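PDB 4OZU: coronin from Toxoplasma gondii, which binds actin, moves to the posterior pole of invading parasites and contributes to invasion and egress, the chain here being its WD40 beta-propeller domain. Local coordinates for residues 25-30 / 342-347; 218-223 / 235-240; 245-250 / 262-267. All coordinates share one frame; numbering follows the deposited sequence.

Contacts 2 and 3 share one four-stranded propeller blade. Contact 2 pairs its first two strands, the deeply buried part, and contact 3 pairs its last two, nearer the rim and partly exposed. Their centres are 8 Å apart, and strands 233-239 and 245-251 join them directly, Thr236 N lying 2.9 Å from Ala248 O. Contact 1 lies where another blade hands the chain on to its neighbour, about 16 Å from either at the nearest atoms, and brings together residues from the two ends of the domain. The chemistry follows place: leucines over a single backbone bond in contact 1, regular pairing with largely buried polar groups in contact 2, and a bulged edge locked by an arginine-aspartate pair in contact 3.

Contact 1: 25-30 / 342-347; sequences SDLRLS and NVLQPI
CG stands anti to the carbonyl carbon in Leu27 (chi1 -54°), Leu29 (chi1 -59°) and Leu344 (chi1 -66°), and in each leucine CD1 runs on anti to CA, so three extended branches converge where strand 343-350 begins. Leu344 is the middle one. Leu27 rests its CD1 on Leu344 CG at 3.8 Å, and Leu29 brings its CD1 to Leu344 CD2 at 3.7 Å. Each of these two leucines thus offers one methyl to the fork of Leu344, crossing its side chain at about a right angle.

The backbone sets up this packing by wrapping around Asn342. Asp26 adopts a left-handed backbone conformation, after which Leu27 N donates a nearly straight bond of 3.1 Å to Asn342 O, coming from above the carbonyl plane. The same oxygen receives a CA-H...O contact from Ser25 CA at 3.5 Å. In the other direction, Asn342 CA approaches Leu27 O at 3.2 Å, again through its hydrogen.

Backbone bonds of Leu29 with Gly341 and of Leu344 with Tyr24 extend the join. Leu29 also packs on Ala48 and Leu344 on Ile46, both on strand 45-49 of the next blade. Strand 16-25 completes a blade whose strands 343-350, 331-339 and 317-319 come from the C-terminal part of the domain, and the chain leaving it is held here: the Velcro closure of a beta-propeller.

Contact 2: 218-223 / 235-240; sequences ACKCTW and FTTGFG
Lys220 lays its CB beside the hydroxyl of Thr237, CB to OG1 3.6 Å, and the two side chains cross obliquely on one face of the sheet. The lysine bends at its CB-CG bond (chi2 -79°) and then runs straight, which carries NZ away from strand 235-239 to a salt bridge with Glu35 and hydrogen bonds with Leu176 O and Tyr272 OH. Thr237 keeps OG1 in the crowded position between its backbone N and carbonyl carbon (chi1 66°). There Thr237 OG1 takes a hydrogen from a water at 2.8 Å and also bonds to Leu271 O. That water gives its second hydrogen to Ala218 O at 2.9 Å, bridging the strands where their direct pairing ends. The same Ala218 O lies at the edge of the Phe239 ring, in its plane and 3.6 Å from CE1.

Underneath runs regular antiparallel pairing. Lys220 and Thr237 form one hydrogen-bonded pair and Thr222 and Phe235 the next; the straightest of their four bonds is Phe235 N to Thr222 O, 2.8 Å, nearly along the C=O axis. Between them, the non-hydrogen-bonded pair of Cys221 and Thr236 turns to the other face, where Cys221 CB meets Thr236 CG2 at 3.9 Å. Thr236 OG1 is held beyond the hairpin by His213 NE2 and Trp250 NE1. Just before strand 220-223, Cys219 SG sits 4.2 Å from Gly238 CA.

Nearly everything here is buried, yet the Lys220 amine and the hydroxyls of Thr236 and Thr237 have polar partners. The carboxylate of Glu35 and the surrounding oxygens should favour a charged Lys220, while the bridging water satisfies a carbonyl that receives no hydrogen bond from the other strand.

Contact 3: 245-250 / 262-267; sequences REMAIW and AEIDRG
Strands 245-250 and 262-265 run antiparallel with a marked twist, 143° between their directions, and a classic beta bulge sets Ile264 and Asp265 together against Arg245. Arg245 O accepts from both: Ile264 N binds on a lone pair at 2.7 Å, and Asp265 N comes from above the carbonyl plane at 3.3 Å.

The bulge brings Asp265 alongside Arg245, both side chains pointing the same way. With CG in the crowded position (chi1 60°), the aspartate turns both carboxylate oxygens to the NE/NH2 side of the guanidinium. Arg245 NE bonds Asp265 OD1 at 2.7 Å and Arg245 NH2 bonds Asp265 OD2 at 3.0 Å, each on a syn lone pair, the planes only 24° apart. Asp265 OD1 also accepts Gly267 N at 3.0 Å from above the carboxylate, closing an Asx turn that lays Gly267 CA over one guanidinium face, 3.4 Å from Arg245 NE. With NH1 held by Asp289 and Ser269 O, the guanidinium is fixed in rotation.

Farther along the sheet face carrying Arg245 and Asp265, Met247 crosses Ile264 at about a right angle, Met247 CB to Ile264 CD1 3.9 Å, and Met247 CE reaches Ala262 CB at 4.1 Å. Glu246 turns to the opposite sheet face, with Glu263, and its OE2 bonds His213 ND1 and His261 NE2. The chain from Glu246 through His213 and Thr236 to Trp250 is consistent with the hydrogen-bonded tetrad of WD40 blades, whose two outer strands pair here.

Contact 1: 25-30 / 342-347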
# COMPACT_ATOMS: atom_id res chain seq x y z
N SER A 25 -1.38 22.21 2.84
CA SER A 25 -1.05 22.79 4.14
C SER A 25 -2.29 23.29 4.90
O SER A 25 -3.40 23.29 4.37
CB SER A 25 -0.05 23.94 3.98
OG SER A 25 -0.60 25.01 3.24
N ASP A 26 -2.06 23.68 6.15
CA ASP A 26 -3.12 24.09 7.06
C ASP A 26 -4.14 22.98 7.27
O ASP A 26 -5.35 23.21 7.42
CB ASP A 26 -3.79 25.37 6.57
CG ASP A 26 -3.08 26.62 7.05
OD1 ASP A 26 -2.91 26.77 8.28
OD2 ASP A 26 -2.66 27.44 6.21
N LEU A 27 -3.64 21.75 7.29
CA LEU A 27 -4.46 20.60 7.59
C LEU A 27 -4.45 20.33 9.09
O LEU A 27 -3.64 20.90 9.82
CB LEU A 27 -3.96 19.37 6.83
CG LEU A 27 -3.80 19.53 5.32
CD1 LEU A 27 -3.22 18.25 4.72
CD2 LEU A 27 -5.13 19.88 4.66
N ARG A 28 -5.36 19.47 9.54
CA ARG A 28 -5.41 19.02 10.93
C ARG A 28 -5.35 17.49 10.95
O ARG A 28 -6.38 16.83 11.02
CB ARG A 28 -6.69 19.51 11.62
CG ARG A 28 -6.66 20.98 12.03
CD ARG A 28 -5.96 21.18 13.36
NE ARG A 28 -6.55 20.37 14.43
CZ ARG A 28 -7.58 20.73 15.18
NH1 ARG A 28 -8.17 21.91 15.01
NH2 ARG A 28 -8.04 19.91 16.12
N LEU A 29 -4.14 16.95 10.87
CA LEU A 29 -3.95 15.52 10.66
C LEU A 29 -3.65 14.76 11.94
O LEU A 29 -3.03 15.29 12.86
CB LEU A 29 -2.83 15.29 9.66
CG LEU A 29 -3.06 15.94 8.29
CD1 LEU A 29 -1.81 15.83 7.44
CD2 LEU A 29 -4.25 15.30 7.60
N SER A 30 -4.08 13.51 11.98
CA SER A 30 -3.77 12.62 13.08
C SER A 30 -2.30 12.24 13.09
O SER A 30 -1.68 12.12 12.03
CB SER A 30 -4.63 11.36 13.01
OG SER A 30 -4.15 10.36 13.89
N ASN A 342 0.08 19.05 10.16
CA ASN A 342 -0.53 20.11 9.36
C ASN A 342 -0.11 20.18 7.89
O ASN A 342 -0.67 20.98 7.14
CB ASN A 342 -0.24 21.47 10.02
CG ASN A 342 1.25 21.79 10.09
OD1 ASN A 342 2.10 20.94 9.85
ND2 ASN A 342 1.56 23.04 10.43
N VAL A 343 0.83 19.34 7.48
CA VAL A 343 1.33 19.37 6.10
C VAL A 343 1.38 17.98 5.44
O VAL A 343 1.77 17.00 6.08
CB VAL A 343 2.74 19.99 6.04
CG1 VAL A 343 3.42 19.72 4.69
CG2 VAL A 343 2.69 21.49 6.33
N LEU A 344 0.97 17.92 4.18
CA LEU A 344 1.32 16.79 3.31
C LEU A 344 2.31 17.30 2.27
O LEU A 344 2.03 18.25 1.53
CB LEU A 344 0.08 16.17 2.64
CG LEU A 344 -0.95 15.48 3.54
CD1 LEU A 344 -2.10 14.93 2.69
CD2 LEU A 344 -0.33 14.35 4.34
N GLN A 345 3.47 16.66 2.23
CA GLN A 345 4.57 17.09 1.37
C GLN A 345 4.78 16.09 0.23
O GLN A 345 5.21 14.96 0.47
CB GLN A 345 5.86 17.22 2.20
CG GLN A 345 7.12 17.49 1.41
CD GLN A 345 7.07 18.83 0.70
OE1 GLN A 345 7.09 19.88 1.33
NE2 GLN A 345 6.97 18.79 -0.63
N PRO A 346 4.48 16.49 -1.00
CA PRO A 346 4.73 15.53 -2.08
C PRO A 346 6.22 15.40 -2.41
O PRO A 346 6.96 16.38 -2.39
CB PRO A 346 3.96 16.11 -3.27
CG PRO A 346 3.10 17.20 -2.71
CD PRO A 346 3.77 17.69 -1.48
N ILE A 347 6.63 14.17 -2.71
CA ILE A 347 7.99 13.88 -3.14
C ILE A 347 7.92 13.11 -4.44
O ILE A 347 7.40 11.99 -4.47
CB ILE A 347 8.78 13.04 -2.11
CG1 ILE A 347 8.62 13.58 -0.69
CG2 ILE A 347 10.24 12.97 -2.52
CD1 ILE A 347 9.24 14.92 -0.46

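Contact 2: 218-223 / 235-240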
# COMPACT_ATOMS: atom_id res chain seq x y z
N ALA A 218 8.81 -5.37 14.58
CA ALA A 218 7.82 -5.79 13.60
C ALA A 218 8.38 -6.01 12.19
O ALA A 218 9.08 -5.16 11.64
CB ALA A 218 6.70 -4.76 13.53
N CYS A 219 8.03 -7.17 11.63
CA CYS A 219 8.30 -7.48 10.22
C CYS A 219 7.14 -7.00 9.35
O CYS A 219 5.99 -6.98 9.80
CB CYS A 219 8.49 -8.99 10.03
SG CYS A 219 9.77 -9.71 11.07
N LYS A 220 7.45 -6.60 8.12
CA LYS A 220 6.43 -6.12 7.19
C LYS A 220 6.69 -6.78 5.85
O LYS A 220 7.84 -7.06 5.53
CB LYS A 220 6.47 -4.59 7.06
CG LYS A 220 6.28 -3.82 8.35
CD LYS A 220 4.82 -3.74 8.75
CE LYS A 220 4.66 -3.02 10.08
NZ LYS A 220 3.23 -2.84 10.49
N CYS A 221 5.65 -7.02 5.07
CA CYS A 221 5.85 -7.64 3.77
C CYS A 221 5.09 -6.94 2.66
O CYS A 221 4.21 -6.12 2.91
CB CYS A 221 5.43 -9.12 3.80
SG CYS A 221 3.63 -9.40 3.79
N THR A 222 5.49 -7.24 1.44
CA THR A 222 4.70 -6.94 0.26
C THR A 222 5.12 -7.92 -0.83
O THR A 222 6.18 -8.54 -0.74
CB THR A 222 4.89 -5.49 -0.20
OG1 THR A 222 3.85 -5.15 -1.13
CG2 THR A 222 6.25 -5.30 -0.84
N TRP A 223 4.29 -8.07 -1.86
CA TRP A 223 4.62 -8.96 -2.96
C TRP A 223 5.50 -8.24 -3.97
O TRP A 223 5.37 -7.03 -4.15
CB TRP A 223 3.35 -9.47 -3.63
CG TRP A 223 2.64 -10.46 -2.81
CD1 TRP A 223 1.80 -10.21 -1.77
CD2 TRP A 223 2.70 -11.89 -2.95
NE1 TRP A 223 1.33 -11.40 -1.25
CE2 TRP A 223 1.87 -12.44 -1.96
CE3 TRP A 223 3.37 -12.75 -3.83
CZ2 TRP A 223 1.68 -13.81 -1.81
CZ3 TRP A 223 3.18 -14.12 -3.67
CH2 TRP A 223 2.35 -14.63 -2.67
N PHE A 235 8.57 -9.97 -0.54
CA PHE A 235 9.64 -9.17 0.05
C PHE A 235 9.31 -8.86 1.51
O PHE A 235 8.19 -8.47 1.79
CB PHE A 235 9.81 -7.86 -0.71
CG PHE A 235 10.90 -6.96 -0.18
CD1 PHE A 235 12.23 -7.19 -0.51
CD2 PHE A 235 10.60 -5.87 0.63
CE1 PHE A 235 13.23 -6.37 -0.04
CE2 PHE A 235 11.60 -5.05 1.11
CZ PHE A 235 12.92 -5.29 0.77
N THR A 236 10.27 -9.04 2.42
CA THR A 236 10.05 -8.66 3.81
C THR A 236 11.11 -7.71 4.32
O THR A 236 12.25 -7.73 3.85
CB THR A 236 10.03 -9.88 4.77
OG1 THR A 236 11.28 -10.58 4.69
CG2 THR A 236 8.89 -10.82 4.44
N THR A 237 10.70 -6.86 5.26
CA THR A 237 11.61 -6.09 6.09
C THR A 237 11.46 -6.58 7.51
O THR A 237 10.40 -7.08 7.89
CB THR A 237 11.32 -4.59 6.08
OG1 THR A 237 10.04 -4.35 6.69
CG2 THR A 237 11.32 -4.04 4.66
N GLY A 238 12.49 -6.40 8.31
CA GLY A 238 12.43 -6.81 9.69
C GLY A 238 13.73 -6.49 10.39
O GLY A 238 14.49 -5.63 9.94
N PHE A 239 13.96 -7.19 11.49
CA PHE A 239 15.12 -6.92 12.32
C PHE A 239 15.93 -8.19 12.54
O PHE A 239 15.37 -9.28 12.70
CB PHE A 239 14.68 -6.31 13.65
CG PHE A 239 14.02 -4.96 13.50
CD1 PHE A 239 12.72 -4.86 13.04
CD2 PHE A 239 14.71 -3.80 13.82
CE1 PHE A 239 12.11 -3.62 12.89
CE2 PHE A 239 14.10 -2.56 13.69
CZ PHE A 239 12.81 -2.47 13.23
N GLY A 240 17.25 -8.05 12.51
CA GLY A 240 18.14 -9.16 12.79
C GLY A 240 18.26 -9.40 14.28
O GLY A 240 17.68 -8.67 15.09
O HOH W 1 10.32 -3.80 9.38

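Contact 3: 245-250 / 262-267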
# COMPACT_ATOMS: atom_id res chain seq x y z
N ARG A 245 18.19 -3.29 11.02
CA ARG A 245 17.13 -3.41 10.02
C ARG A 245 17.66 -4.13 8.79
O ARG A 245 18.75 -3.84 8.31
CB ARG A 245 16.55 -2.04 9.66
CG ARG A 245 15.98 -1.30 10.87
CD ARG A 245 15.01 -0.18 10.51
NE ARG A 245 15.66 0.93 9.82
CZ ARG A 245 15.10 2.12 9.63
NH1 ARG A 245 13.87 2.36 10.08
NH2 ARG A 245 15.77 3.07 8.99
N GLU A 246 16.87 -5.08 8.30
CA GLU A 246 17.29 -5.92 7.19
C GLU A 246 16.11 -6.29 6.31
O GLU A 246 14.97 -5.98 6.63
CB GLU A 246 17.97 -7.19 7.72
CG GLU A 246 17.10 -7.97 8.68
CD GLU A 246 17.78 -9.21 9.22
OE1 GLU A 246 19.00 -9.15 9.48
OE2 GLU A 246 17.09 -10.24 9.37
N MET A 247 16.39 -6.98 5.22
CA MET A 247 15.34 -7.35 4.28
C MET A 247 15.63 -8.70 3.65
O MET A 247 16.77 -9.18 3.68
CB MET A 247 15.21 -6.29 3.18
CG MET A 247 16.49 -6.08 2.41
SD MET A 247 16.39 -4.71 1.25
CE MET A 247 18.11 -4.59 0.73
N ALA A 248 14.60 -9.29 3.07
CA ALA A 248 14.73 -10.58 2.43
C ALA A 248 13.75 -10.72 1.28
O ALA A 248 12.67 -10.14 1.29
CB ALA A 248 14.51 -11.70 3.43
N ILE A 249 14.18 -11.47 0.27
CA ILE A 249 13.34 -11.89 -0.84
C ILE A 249 13.07 -13.38 -0.69
O ILE A 249 13.99 -14.16 -0.43
CB ILE A 249 13.99 -11.61 -2.21
CG1 ILE A 249 14.13 -10.10 -2.44
CG2 ILE A 249 13.18 -12.27 -3.35
CD1 ILE A 249 14.87 -9.72 -3.70
N TRP A 250 11.80 -13.76 -0.82
CA TRP A 250 11.36 -15.14 -0.66
C TRP A 250 10.67 -15.63 -1.90
O TRP A 250 9.90 -14.90 -2.52
CB TRP A 250 10.40 -15.29 0.52
CG TRP A 250 10.92 -14.68 1.76
CD1 TRP A 250 10.85 -13.37 2.12
CD2 TRP A 250 11.62 -15.36 2.80
NE1 TRP A 250 11.45 -13.19 3.34
CE2 TRP A 250 11.94 -14.39 3.78
CE3 TRP A 250 12.02 -16.68 3.01
CZ2 TRP A 250 12.63 -14.70 4.94
CZ3 TRP A 250 12.70 -16.99 4.17
CH2 TRP A 250 13.00 -16.01 5.12
N ALA A 262 19.73 -9.14 3.04
CA ALA A 262 20.72 -8.08 3.24
C ALA A 262 20.35 -7.15 4.38
O ALA A 262 19.18 -6.89 4.65
CB ALA A 262 20.89 -7.28 1.95
N GLU A 263 21.38 -6.64 5.05
CA GLU A 263 21.22 -5.60 6.05
C GLU A 263 20.89 -4.27 5.36
O GLU A 263 21.37 -4.01 4.25
CB GLU A 263 22.49 -5.47 6.90
CG GLU A 263 22.39 -4.48 8.05
CD GLU A 263 23.64 -4.47 8.92
OE1 GLU A 263 24.40 -5.45 8.89
OE2 GLU A 263 23.85 -3.47 9.64
N ILE A 264 20.05 -3.46 6.00
CA ILE A 264 19.73 -2.13 5.47
C ILE A 264 20.46 -1.06 6.27
O ILE A 264 21.24 -0.30 5.70
CB ILE A 264 18.22 -1.85 5.53
CG1 ILE A 264 17.45 -2.81 4.63
CG2 ILE A 264 17.93 -0.41 5.06
CD1 ILE A 264 15.95 -2.82 4.90
N ASP A 265 20.19 -0.98 7.57
CA ASP A 265 20.84 -0.01 8.45
C ASP A 265 20.56 -0.31 9.92
O ASP A 265 20.08 -1.39 10.25
CB ASP A 265 20.39 1.42 8.09
CG ASP A 265 18.89 1.62 8.25
OD1 ASP A 265 18.24 0.90 9.04
OD2 ASP A 265 18.34 2.53 7.58
N ARG A 266 20.87 0.64 10.80
CA ARG A 266 20.65 0.48 12.24
C ARG A 266 19.56 1.41 12.77
O ARG A 266 19.65 1.93 13.89
CB ARG A 266 21.95 0.72 13.01
CG ARG A 266 23.00 -0.35 12.78
CD ARG A 266 23.82 -0.59 14.04
NE ARG A 266 24.83 -1.63 13.85
CZ ARG A 266 26.11 -1.41 13.59
NH1 ARG A 266 26.58 -0.17 13.48
NH2 ARG A 266 26.94 -2.43 13.44
N GLY A 267 18.52 1.63 11.96
CA GLY A 267 17.37 2.41 12.38
C GLY A 267 16.48 1.65 13.35
O GLY A 267 16.74 0.49 13.65